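Local coordinates for mitogen activated protein kinase, putative (Leishmania donovani, PDB 4QNY) that probably phosphorylates proteins on serine or threonine as a MAP-family kinase, binding nucleotide and magnesium between its two lobes, at residues H126-L138 with I156-D168. Numbering follows the deposited sequence.
Sequences HIQFFIYQALRAL and ILVNTNCDLKICD. With MG (magnesium ion), chain C; ANP (phosphoaminophosphonic acid-adenylate ester), chain D.
Gln133 of helix 124-143 lays its CB against CB of Leu164 (3.7 Å), in the hairpin of strands 156-158 and 164-166. Beyond CG the chain runs extended (chi2 176°), which carries the amide to the backbone at the start of the second strand. There OE1 accepts the N-H of Leu164 (3.0 Å), the donor standing above the carbonyl plane, and takes a weak hydrogen bond from Asn82 ND2. NE2 gives an almost straight bond, 169° at the hydrogen, to Cys162 O (2.7 Å), in the plane of that carbonyl. NE2 also hydrogen-bonds to Phe129 O one turn back; these two acceptors and the Leu164 donor at OE1 together fix the amide's rotation, while NE2 sits 3.1 Å above the centre of the Phe129 ring. That ring receives Cys162 CB at its edge, in plane. Cys162 SG lies obliquely to both the Phe130 ring and the imidazole of His126, whose ND1 is bonded to Thr123, and Phe130 CE1 packs on Val158 CG1 (3.6 Å). Farther along the helix, Leu164 CD2 packs on Ala134 and Ile166 CD1 against Ala137 CB (3.7 Å). The hairpin's other side carries Leu157 to the adenine, and its second strand leads to Asp168, whose OD2 binds magnesium (2.1 Å) together with Asn155. This is the protein kinase fold, the long C-lobe helix backing the beta-hairpin that follows the catalytic loop and leads into the DFG motif, whose aspartate is Asp168.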
ATOM      1  N   HIS A 126      -7.244  16.418  10.738  1.00 31.31           N
ATOM      2  CA  HIS A 126      -6.303  15.973   9.714  1.00 30.17           C
ATOM      3  C   HIS A 126      -6.380  14.463   9.530  1.00 31.42           C
ATOM      4  O   HIS A 126      -6.425  13.963   8.405  1.00 24.29           O
ATOM      5  CB  HIS A 126      -4.871  16.376  10.077  1.00 34.15           C
ATOM      6  CG  HIS A 126      -4.585  17.834   9.895  1.00 42.50           C
ATOM      7  ND1 HIS A 126      -3.788  18.549  10.763  1.00 44.01           N
ATOM      8  CD2 HIS A 126      -4.978  18.709   8.940  1.00 43.24           C
ATOM      9  CE1 HIS A 126      -3.708  19.802  10.354  1.00 42.56           C
ATOM     10  NE2 HIS A 126      -4.421  19.926   9.249  1.00 43.86           N
ATOM     11  N   ILE A 127      -6.396  13.745  10.649  1.00 28.69           N
ATOM     12  CA  ILE A 127      -6.420  12.288  10.640  1.00 26.18           C
ATOM     13  C   ILE A 127      -7.728  11.756  10.064  1.00 18.72           C
ATOM     14  O   ILE A 127      -7.728  10.803   9.285  1.00 20.77           O
ATOM     15  CB  ILE A 127      -6.214  11.722  12.058  1.00 24.85           C
ATOM     16  CG1 ILE A 127      -4.897  12.234  12.644  1.00 30.91           C
ATOM     17  CG2 ILE A 127      -6.230  10.205  12.041  1.00 29.13           C
ATOM     18  CD1 ILE A 127      -4.709  11.903  14.106  1.00 37.30           C
ATOM     19  N   GLN A 128      -8.837  12.383  10.446  1.00 19.36           N
ATOM     20  CA  GLN A 128     -10.156  12.001   9.948  1.00 19.43           C
ATOM     21  C   GLN A 128     -10.216  12.034   8.424  1.00 27.49           C
ATOM     22  O   GLN A 128     -10.729  11.109   7.795  1.00 31.26           O
ATOM     23  CB  GLN A 128     -11.233  12.921  10.526  1.00 20.37           C
ATOM     24  CG  GLN A 128     -11.591  12.632  11.971  1.00 20.55           C
ATOM     25  CD  GLN A 128     -12.392  13.752  12.608  1.00 30.32           C
ATOM     26  OE1 GLN A 128     -12.422  14.875  12.104  1.00 27.03           O
ATOM     27  NE2 GLN A 128     -13.048  13.449  13.722  1.00 36.19           N
ATOM     28  N   PHE A 129      -9.688  13.104   7.839  1.00 24.96           N
ATOM     29  CA  PHE A 129      -9.705  13.274   6.392  1.00 26.94           C
ATOM     30  C   PHE A 129      -8.763  12.282   5.711  1.00 25.79           C
ATOM     31  O   PHE A 129      -9.072  11.758   4.642  1.00 32.16           O
ATOM     32  CB  PHE A 129      -9.331  14.711   6.019  1.00 27.56           C
ATOM     33  CG  PHE A 129      -9.585  15.050   4.577  1.00 39.52           C
ATOM     34  CD1 PHE A 129     -10.744  14.631   3.947  1.00 40.65           C
ATOM     35  CD2 PHE A 129      -8.671  15.802   3.857  1.00 49.51           C
ATOM     36  CE1 PHE A 129     -10.983  14.943   2.621  1.00 38.40           C
ATOM     37  CE2 PHE A 129      -8.904  16.121   2.531  1.00 48.30           C
ATOM     38  CZ  PHE A 129     -10.061  15.691   1.913  1.00 42.92           C
ATOM     39  N   PHE A 130      -7.618  12.027   6.338  1.00 23.78           N
ATOM     40  CA  PHE A 130      -6.673  11.032   5.837  1.00 18.02           C
ATOM     41  C   PHE A 130      -7.288   9.636   5.829  1.00 23.87           C
ATOM     42  O   PHE A 130      -7.254   8.937   4.819  1.00 17.15           O
ATOM     43  CB  PHE A 130      -5.395  11.023   6.682  1.00 17.76           C
ATOM     44  CG  PHE A 130      -4.434  12.128   6.350  1.00 23.44           C
ATOM     45  CD1 PHE A 130      -4.442  12.723   5.100  1.00 23.18           C
ATOM     46  CD2 PHE A 130      -3.515  12.567   7.290  1.00 27.55           C
ATOM     47  CE1 PHE A 130      -3.555  13.739   4.795  1.00 25.21           C
ATOM     48  CE2 PHE A 130      -2.626  13.580   6.991  1.00 24.46           C
ATOM     49  CZ  PHE A 130      -2.646  14.167   5.741  1.00 26.91           C
ATOM     50  N   ILE A 131      -7.851   9.244   6.968  1.00 32.37           N
ATOM     51  CA  ILE A 131      -8.394   7.902   7.141  1.00 27.27           C
ATOM     52  C   ILE A 131      -9.589   7.633   6.226  1.00 28.21           C
ATOM     53  O   ILE A 131      -9.676   6.570   5.610  1.00 33.47           O
ATOM     54  CB  ILE A 131      -8.809   7.658   8.606  1.00 22.03           C
ATOM     55  CG1 ILE A 131      -7.571   7.624   9.504  1.00 32.25           C
ATOM     56  CG2 ILE A 131      -9.583   6.357   8.741  1.00 18.49           C
ATOM     57  CD1 ILE A 131      -6.558   6.569   9.108  1.00 31.83           C
ATOM     58  N   TYR A 132     -10.500   8.596   6.126  1.00 22.58           N
ATOM     59  CA  TYR A 132     -11.685   8.416   5.292  1.00 18.27           C
ATOM     60  C   TYR A 132     -11.317   8.279   3.818  1.00 18.33           C
ATOM     61  O   TYR A 132     -11.887   7.453   3.106  1.00 18.50           O
ATOM     62  CB  TYR A 132     -12.669   9.572   5.473  1.00 19.21           C
ATOM     63  CG  TYR A 132     -13.947   9.379   4.687  1.00 19.89           C
ATOM     64  CD1 TYR A 132     -14.966   8.568   5.172  1.00 19.98           C
ATOM     65  CD2 TYR A 132     -14.130   9.996   3.457  1.00 20.56           C
ATOM     66  CE1 TYR A 132     -16.132   8.381   4.455  1.00 20.76           C
ATOM     67  CE2 TYR A 132     -15.295   9.815   2.733  1.00 23.03           C
ATOM     68  CZ  TYR A 132     -16.292   9.007   3.237  1.00 22.63           C
ATOM     69  OH  TYR A 132     -17.452   8.825   2.520  1.00 36.90           O
ATOM     70  N   GLN A 133     -10.370   9.094   3.364  1.00 18.43           N
ATOM     71  CA  GLN A 133      -9.915   9.038   1.979  1.00 20.79           C
ATOM     72  C   GLN A 133      -9.271   7.692   1.672  1.00 17.88           C
ATOM     73  O   GLN A 133      -9.457   7.138   0.589  1.00 18.95           O
ATOM     74  CB  GLN A 133      -8.927  10.169   1.687  1.00 18.88           C
ATOM     75  CG  GLN A 133      -9.574  11.525   1.464  1.00 21.90           C
ATOM     76  CD  GLN A 133      -8.552  12.625   1.273  1.00 20.26           C
ATOM     77  OE1 GLN A 133      -8.367  13.133   0.167  1.00 29.10           O
ATOM     78  NE2 GLN A 133      -7.877  13.000   2.354  1.00 19.90           N
ATOM     79  N   ALA A 134      -8.520   7.169   2.635  1.00 17.14           N
ATOM     80  CA  ALA A 134      -7.859   5.880   2.475  1.00 24.16           C
ATOM     81  C   ALA A 134      -8.877   4.744   2.423  1.00 30.19           C
ATOM     82  O   ALA A 134      -8.752   3.824   1.615  1.00 33.07           O
ATOM     83  CB  ALA A 134      -6.865   5.652   3.602  1.00 15.88           C
ATOM     84  N   LEU A 135      -9.885   4.818   3.288  1.00 23.19           N
ATOM     85  CA  LEU A 135     -10.942   3.811   3.333  1.00 16.62           C
ATOM     86  C   LEU A 135     -11.804   3.851   2.079  1.00 17.39           C
ATOM     87  O   LEU A 135     -12.137   2.813   1.509  1.00 21.26           O
ATOM     88  CB  LEU A 135     -11.816   4.010   4.572  1.00 16.77           C
ATOM     89  CG  LEU A 135     -11.191   3.634   5.914  1.00 31.16           C
ATOM     90  CD1 LEU A 135     -12.023   4.187   7.055  1.00 38.53           C
ATOM     91  CD2 LEU A 135     -11.059   2.123   6.031  1.00 15.63           C
ATOM     92  N   ARG A 136     -12.164   5.059   1.657  1.00 18.09           N
ATOM     93  CA  ARG A 136     -12.955   5.249   0.450  1.00 25.42           C
ATOM     94  C   ARG A 136     -12.232   4.678  -0.769  1.00 27.67           C
ATOM     95  O   ARG A 136     -12.856   4.108  -1.666  1.00 20.60           O
ATOM     96  CB  ARG A 136     -13.257   6.734   0.245  1.00 19.81           C
ATOM     97  CG  ARG A 136     -14.069   7.038  -0.996  1.00 35.94           C
ATOM     98  CD  ARG A 136     -14.023   8.519  -1.327  1.00 38.78           C
ATOM     99  NE  ARG A 136     -14.413   8.775  -2.710  1.00 42.07           N
ATOM    100  CZ  ARG A 136     -13.616   8.581  -3.757  1.00 50.84           C
ATOM    101  NH1 ARG A 136     -12.382   8.128  -3.581  1.00 48.82           N
ATOM    102  NH2 ARG A 136     -14.054   8.840  -4.980  1.00 58.91           N
ATOM    103  N   ALA A 137     -10.911   4.824  -0.789  1.00 18.42           N
ATOM    104  CA  ALA A 137     -10.097   4.279  -1.868  1.00 25.32           C
ATOM    105  C   ALA A 137     -10.087   2.756  -1.817  1.00 17.95           C
ATOM    106  O   ALA A 137     -10.188   2.091  -2.848  1.00 20.84           O
ATOM    107  CB  ALA A 137      -8.680   4.824  -1.793  1.00 24.29           C
ATOM    108  N   LEU A 138      -9.971   2.210  -0.611  1.00 20.82           N
ATOM    109  CA  LEU A 138      -9.965   0.763  -0.422  1.00 19.89           C
ATOM    110  C   LEU A 138     -11.296   0.136  -0.813  1.00 29.34           C
ATOM    111  O   LEU A 138     -11.335  -0.984  -1.319  1.00 30.24           O
ATOM    112  CB  LEU A 138      -9.634   0.410   1.027  1.00 15.93           C
ATOM    113  CG  LEU A 138      -8.169   0.537   1.439  1.00 29.50           C
ATOM    114  CD1 LEU A 138      -8.001   0.159   2.898  1.00 14.71           C
ATOM    115  CD2 LEU A 138      -7.288  -0.329   0.550  1.00 27.49           C
ATOM    116  N   ILE A 156       1.130   5.550   0.764  1.00 34.67           N
ATOM    117  CA  ILE A 156       0.019   6.490   0.883  1.00 32.69           C
ATOM    118  C   ILE A 156       0.483   7.913   0.586  1.00 25.86           C
ATOM    119  O   ILE A 156       1.181   8.518   1.392  1.00 29.52           O
ATOM    120  CB  ILE A 156      -0.606   6.452   2.291  1.00 15.91           C
ATOM    121  CG1 ILE A 156      -1.039   5.030   2.659  1.00 16.52           C
ATOM    122  CG2 ILE A 156      -1.780   7.407   2.371  1.00 29.73           C
ATOM    123  CD1 ILE A 156      -2.197   4.506   1.840  1.00 30.52           C
ATOM    124  N   LEU A 157       0.080   8.449  -0.563  1.00 23.57           N
ATOM    125  CA  LEU A 157       0.549   9.761  -1.009  1.00 19.52           C
ATOM    126  C   LEU A 157      -0.384  10.895  -0.583  1.00 18.76           C
ATOM    127  O   LEU A 157      -1.603  10.784  -0.699  1.00 18.73           O
ATOM    128  CB  LEU A 157       0.714   9.769  -2.529  1.00 18.98           C
ATOM    129  CG  LEU A 157       1.695   8.747  -3.110  1.00 39.10           C
ATOM    130  CD1 LEU A 157       1.632   8.743  -4.630  1.00 37.76           C
ATOM    131  CD2 LEU A 157       3.111   9.027  -2.631  1.00 26.14           C
ATOM    132  N   VAL A 158       0.198  11.991  -0.099  1.00 19.24           N
ATOM    133  CA  VAL A 158      -0.590  13.110   0.416  1.00 27.52           C
ATOM    134  C   VAL A 158      -0.047  14.477  -0.002  1.00 29.24           C
ATOM    135  O   VAL A 158       1.131  14.619  -0.332  1.00 36.25           O
ATOM    136  CB  VAL A 158      -0.669  13.078   1.960  1.00 26.02           C
ATOM    137  CG1 VAL A 158      -1.529  11.913   2.434  1.00 18.51           C
ATOM    138  CG2 VAL A 158       0.724  13.009   2.564  1.00 32.62           C
ATOM    139  N   ASN A 159      -0.924  15.478   0.017  1.00 31.05           N
ATOM    140  CA  ASN A 159      -0.540  16.863  -0.234  1.00 34.37           C
ATOM    141  C   ASN A 159      -0.743  17.722   1.010  1.00 36.81           C
ATOM    142  O   ASN A 159      -1.185  17.228   2.049  1.00 33.33           O
ATOM    143  CB  ASN A 159      -1.343  17.448  -1.398  1.00 23.05           C
ATOM    144  CG  ASN A 159      -1.040  16.772  -2.719  1.00 39.67           C
ATOM    145  OD1 ASN A 159       0.054  16.247  -2.924  1.00 53.87           O
ATOM    146  ND2 ASN A 159      -2.009  16.784  -3.626  1.00 34.12           N
ATOM    147  N   THR A 160      -0.425  19.008   0.900  1.00 40.61           N
ATOM    148  CA  THR A 160      -0.647  19.949   1.994  1.00 38.91           C
ATOM    149  C   THR A 160      -2.142  20.241   2.113  1.00 36.98           C
ATOM    150  O   THR A 160      -2.621  20.706   3.149  1.00 46.01           O
ATOM    151  CB  THR A 160       0.138  21.260   1.785  1.00 45.77           C
ATOM    152  OG1 THR A 160       1.478  20.957   1.383  1.00 48.87           O
ATOM    153  CG2 THR A 160       0.176  22.080   3.068  1.00 53.54           C
ATOM    154  N   ASN A 161      -2.876  19.948   1.044  1.00 32.58           N
ATOM    155  CA  ASN A 161      -4.331  20.045   1.049  1.00 28.56           C
ATOM    156  C   ASN A 161      -4.962  18.872   1.792  1.00 33.69           C
ATOM    157  O   ASN A 161      -6.187  18.775   1.889  1.00 40.02           O
ATOM    158  CB  ASN A 161      -4.868  20.097  -0.382  1.00 29.92           C
ATOM    159  CG  ASN A 161      -4.245  21.211  -1.201  1.00 57.16           C
ATOM    160  OD1 ASN A 161      -3.073  21.143  -1.572  1.00 64.93           O
ATOM    161  ND2 ASN A 161      -5.032  22.240  -1.495  1.00 63.27           N
ATOM    162  N   CYS A 162      -4.108  17.982   2.296  1.00 26.61           N
ATOM    163  CA  CYS A 162      -4.511  16.741   2.958  1.00 34.57           C
ATOM    164  C   CYS A 162      -5.251  15.797   2.012  1.00 32.20           C
ATOM    165  O   CYS A 162      -5.897  14.848   2.456  1.00 31.50           O
ATOM    166  CB  CYS A 162      -5.369  17.031   4.194  1.00 32.65           C
ATOM    167  SG  CYS A 162      -4.430  17.570   5.640  1.00 56.73           S
ATOM    168  N   ASP A 163      -5.150  16.055   0.712  1.00 27.52           N
ATOM    169  CA  ASP A 163      -5.676  15.133  -0.288  1.00 35.42           C
ATOM    170  C   ASP A 163      -4.838  13.862  -0.272  1.00 36.80           C
ATOM    171  O   ASP A 163      -3.622  13.918  -0.105  1.00 20.39           O
ATOM    172  CB  ASP A 163      -5.669  15.766  -1.681  1.00 45.22           C
ATOM    173  CG  ASP A 163      -6.664  16.905  -1.811  1.00 45.54           C
ATOM    174  OD1 ASP A 163      -7.626  16.953  -1.015  1.00 48.84           O
ATOM    175  OD2 ASP A 163      -6.486  17.750  -2.712  1.00 47.23           O
ATOM    176  N   LEU A 164      -5.488  12.716  -0.444  1.00 39.40           N
ATOM    177  CA  LEU A 164      -4.812  11.434  -0.287  1.00 39.18           C
ATOM    178  C   LEU A 164      -4.963  10.552  -1.522  1.00 32.97           C
ATOM    179  O   LEU A 164      -6.022  10.525  -2.147  1.00 24.19           O
ATOM    180  CB  LEU A 164      -5.353  10.714   0.952  1.00 43.55           C
ATOM    181  CG  LEU A 164      -4.637   9.460   1.457  1.00 36.33           C
ATOM    182  CD1 LEU A 164      -4.685   9.425   2.975  1.00 21.92           C
ATOM    183  CD2 LEU A 164      -5.261   8.199   0.880  1.00 33.94           C
ATOM    184  N   LYS A 165      -3.896   9.834  -1.866  1.00 18.87           N
ATOM    185  CA  LYS A 165      -3.917   8.902  -2.992  1.00 18.95           C
ATOM    186  C   LYS A 165      -3.112   7.638  -2.693  1.00 18.16           C
ATOM    187  O   LYS A 165      -1.935   7.710  -2.339  1.00 18.89           O
ATOM    188  CB  LYS A 165      -3.376   9.571  -4.260  1.00 31.02           C
ATOM    189  CG  LYS A 165      -4.290  10.636  -4.847  1.00 34.52           C
ATOM    190  CD  LYS A 165      -3.756  11.160  -6.168  1.00 34.63           C
ATOM    191  CE  LYS A 165      -4.635  12.276  -6.711  1.00 32.43           C
ATOM    192  NZ  LYS A 165      -4.110  12.819  -7.994  1.00 34.70           N
ATOM    193  N   ILE A 166      -3.752   6.482  -2.842  1.00 32.65           N
ATOM    194  CA  ILE A 166      -3.093   5.198  -2.620  1.00 23.98           C
ATOM    195  C   ILE A 166      -2.286   4.776  -3.847  1.00 23.98           C
ATOM    196  O   ILE A 166      -2.777   4.850  -4.973  1.00 21.34           O
ATOM    197  CB  ILE A 166      -4.117   4.093  -2.274  1.00 19.83           C
ATOM    198  CG1 ILE A 166      -4.763   4.368  -0.914  1.00 27.94           C
ATOM    199  CG2 ILE A 166      -3.457   2.720  -2.273  1.00 18.65           C
ATOM    200  CD1 ILE A 166      -5.659   3.250  -0.426  1.00 27.61           C
ATOM    201  N   CYS A 167      -1.049   4.339  -3.627  1.00 24.62           N
ATOM    202  CA  CYS A 167      -0.190   3.898  -4.721  1.00 34.54           C
ATOM    203  C   CYS A 167       0.391   2.507  -4.470  1.00 37.59           C
ATOM    204  O   CYS A 167       0.043   1.846  -3.490  1.00 17.23           O
ATOM    205  CB  CYS A 167       0.946   4.900  -4.946  1.00 30.48           C
ATOM    206  SG  CYS A 167       2.187   4.944  -3.629  1.00 17.57           S
ATOM    207  N   ASP A 168       1.269   2.082  -5.377  1.00 33.70           N
ATOM    208  CA  ASP A 168       1.998   0.816  -5.276  1.00 17.20           C
ATOM    209  C   ASP A 168       1.076  -0.405  -5.275  1.00 16.89           C
ATOM    210  O   ASP A 168       0.815  -1.002  -4.230  1.00 16.17           O
ATOM    211  CB  ASP A 168       2.878   0.807  -4.020  1.00 16.61           C
ATOM    212  CG  ASP A 168       3.975  -0.243  -4.079  1.00 21.98           C
ATOM    213  OD1 ASP A 168       3.865  -1.187  -4.889  1.00 27.53           O
ATOM    214  OD2 ASP A 168       4.953  -0.123  -3.310  1.00 16.43           O
TER
HETATM  215 MG    MG C 401       5.910   1.419  -2.174  1.00 16.03          MG
HETATM  216  PG  ANP D 402       7.087  -1.534  -6.432  1.00113.16           P
HETATM  217  O1G ANP D 402       8.085  -0.846  -7.309  1.00112.11           O
HETATM  218  O2G ANP D 402       5.687  -1.548  -7.158  1.00 39.62           O
HETATM  219  O3G ANP D 402       7.548  -3.028  -6.190  1.00 61.08           O
HETATM  220  PB  ANP D 402       7.875   0.641  -4.793  1.00 24.36           P
HETATM  221  O1B ANP D 402       9.282   0.365  -5.212  1.00 41.58           O
HETATM  222  O2B ANP D 402       7.880   1.087  -3.302  1.00 13.73           O
HETATM  223  N3B ANP D 402       6.935  -0.747  -4.935  1.00 33.02           N
HETATM  224  PA  ANP D 402       6.302   2.896  -5.133  1.00 22.80           P
HETATM  225  O1A ANP D 402       5.800   2.575  -3.778  1.00 20.43           O
HETATM  226  O2A ANP D 402       5.182   3.039  -6.168  1.00 21.54           O
HETATM  227  O3A ANP D 402       7.285   1.770  -5.697  1.00 30.52           O
HETATM  228  O5' ANP D 402       7.154   4.229  -5.035  1.00 25.62           O
HETATM  229  C5' ANP D 402       8.183   4.406  -4.039  1.00 26.91           C
HETATM  230  C4' ANP D 402       8.070   5.793  -3.457  1.00 21.07           C
HETATM  231  O4' ANP D 402       8.036   6.770  -4.517  1.00 22.84           O
HETATM  232  C3' ANP D 402       6.811   6.065  -2.646  1.00 20.08           C
HETATM  233  O3' ANP D 402       6.958   5.610  -1.305  1.00 25.61           O
HETATM  234  C2' ANP D 402       6.699   7.588  -2.724  1.00 25.53           C
HETATM  235  O2' ANP D 402       7.500   8.226  -1.735  1.00 21.23           O
HETATM  236  C1' ANP D 402       7.246   7.880  -4.128  1.00 28.79           C
HETATM  237  N9  ANP D 402       6.208   8.083  -5.132  1.00 26.50           N
HETATM  238  C8  ANP D 402       5.593   7.125  -5.890  1.00 18.58           C
HETATM  239  N7  ANP D 402       4.685   7.591  -6.719  1.00 16.66           N
HETATM  240  C5  ANP D 402       4.710   8.956  -6.480  1.00 11.82           C
HETATM  241  C6  ANP D 402       3.976  10.026  -7.040  1.00 15.93           C
HETATM  242  N6  ANP D 402       3.047   9.876  -7.985  1.00 21.42           N
HETATM  243  N1  ANP D 402       4.240  11.271  -6.583  1.00 18.56           N
HETATM  244  C2  ANP D 402       5.169  11.427  -5.635  1.00 15.93           C
HETATM  245  N3  ANP D 402       5.920  10.497  -5.037  1.00 21.21           N
HETATM  246  C4  ANP D 402       5.637   9.278  -5.508  1.00 21.29           C
HETATM  247  O   HOH W   1       6.953   2.829  -1.105  1.00 29.32           O
HETATM  248  O   HOH W   2       6.346   0.069  -0.787  1.00  4.12           O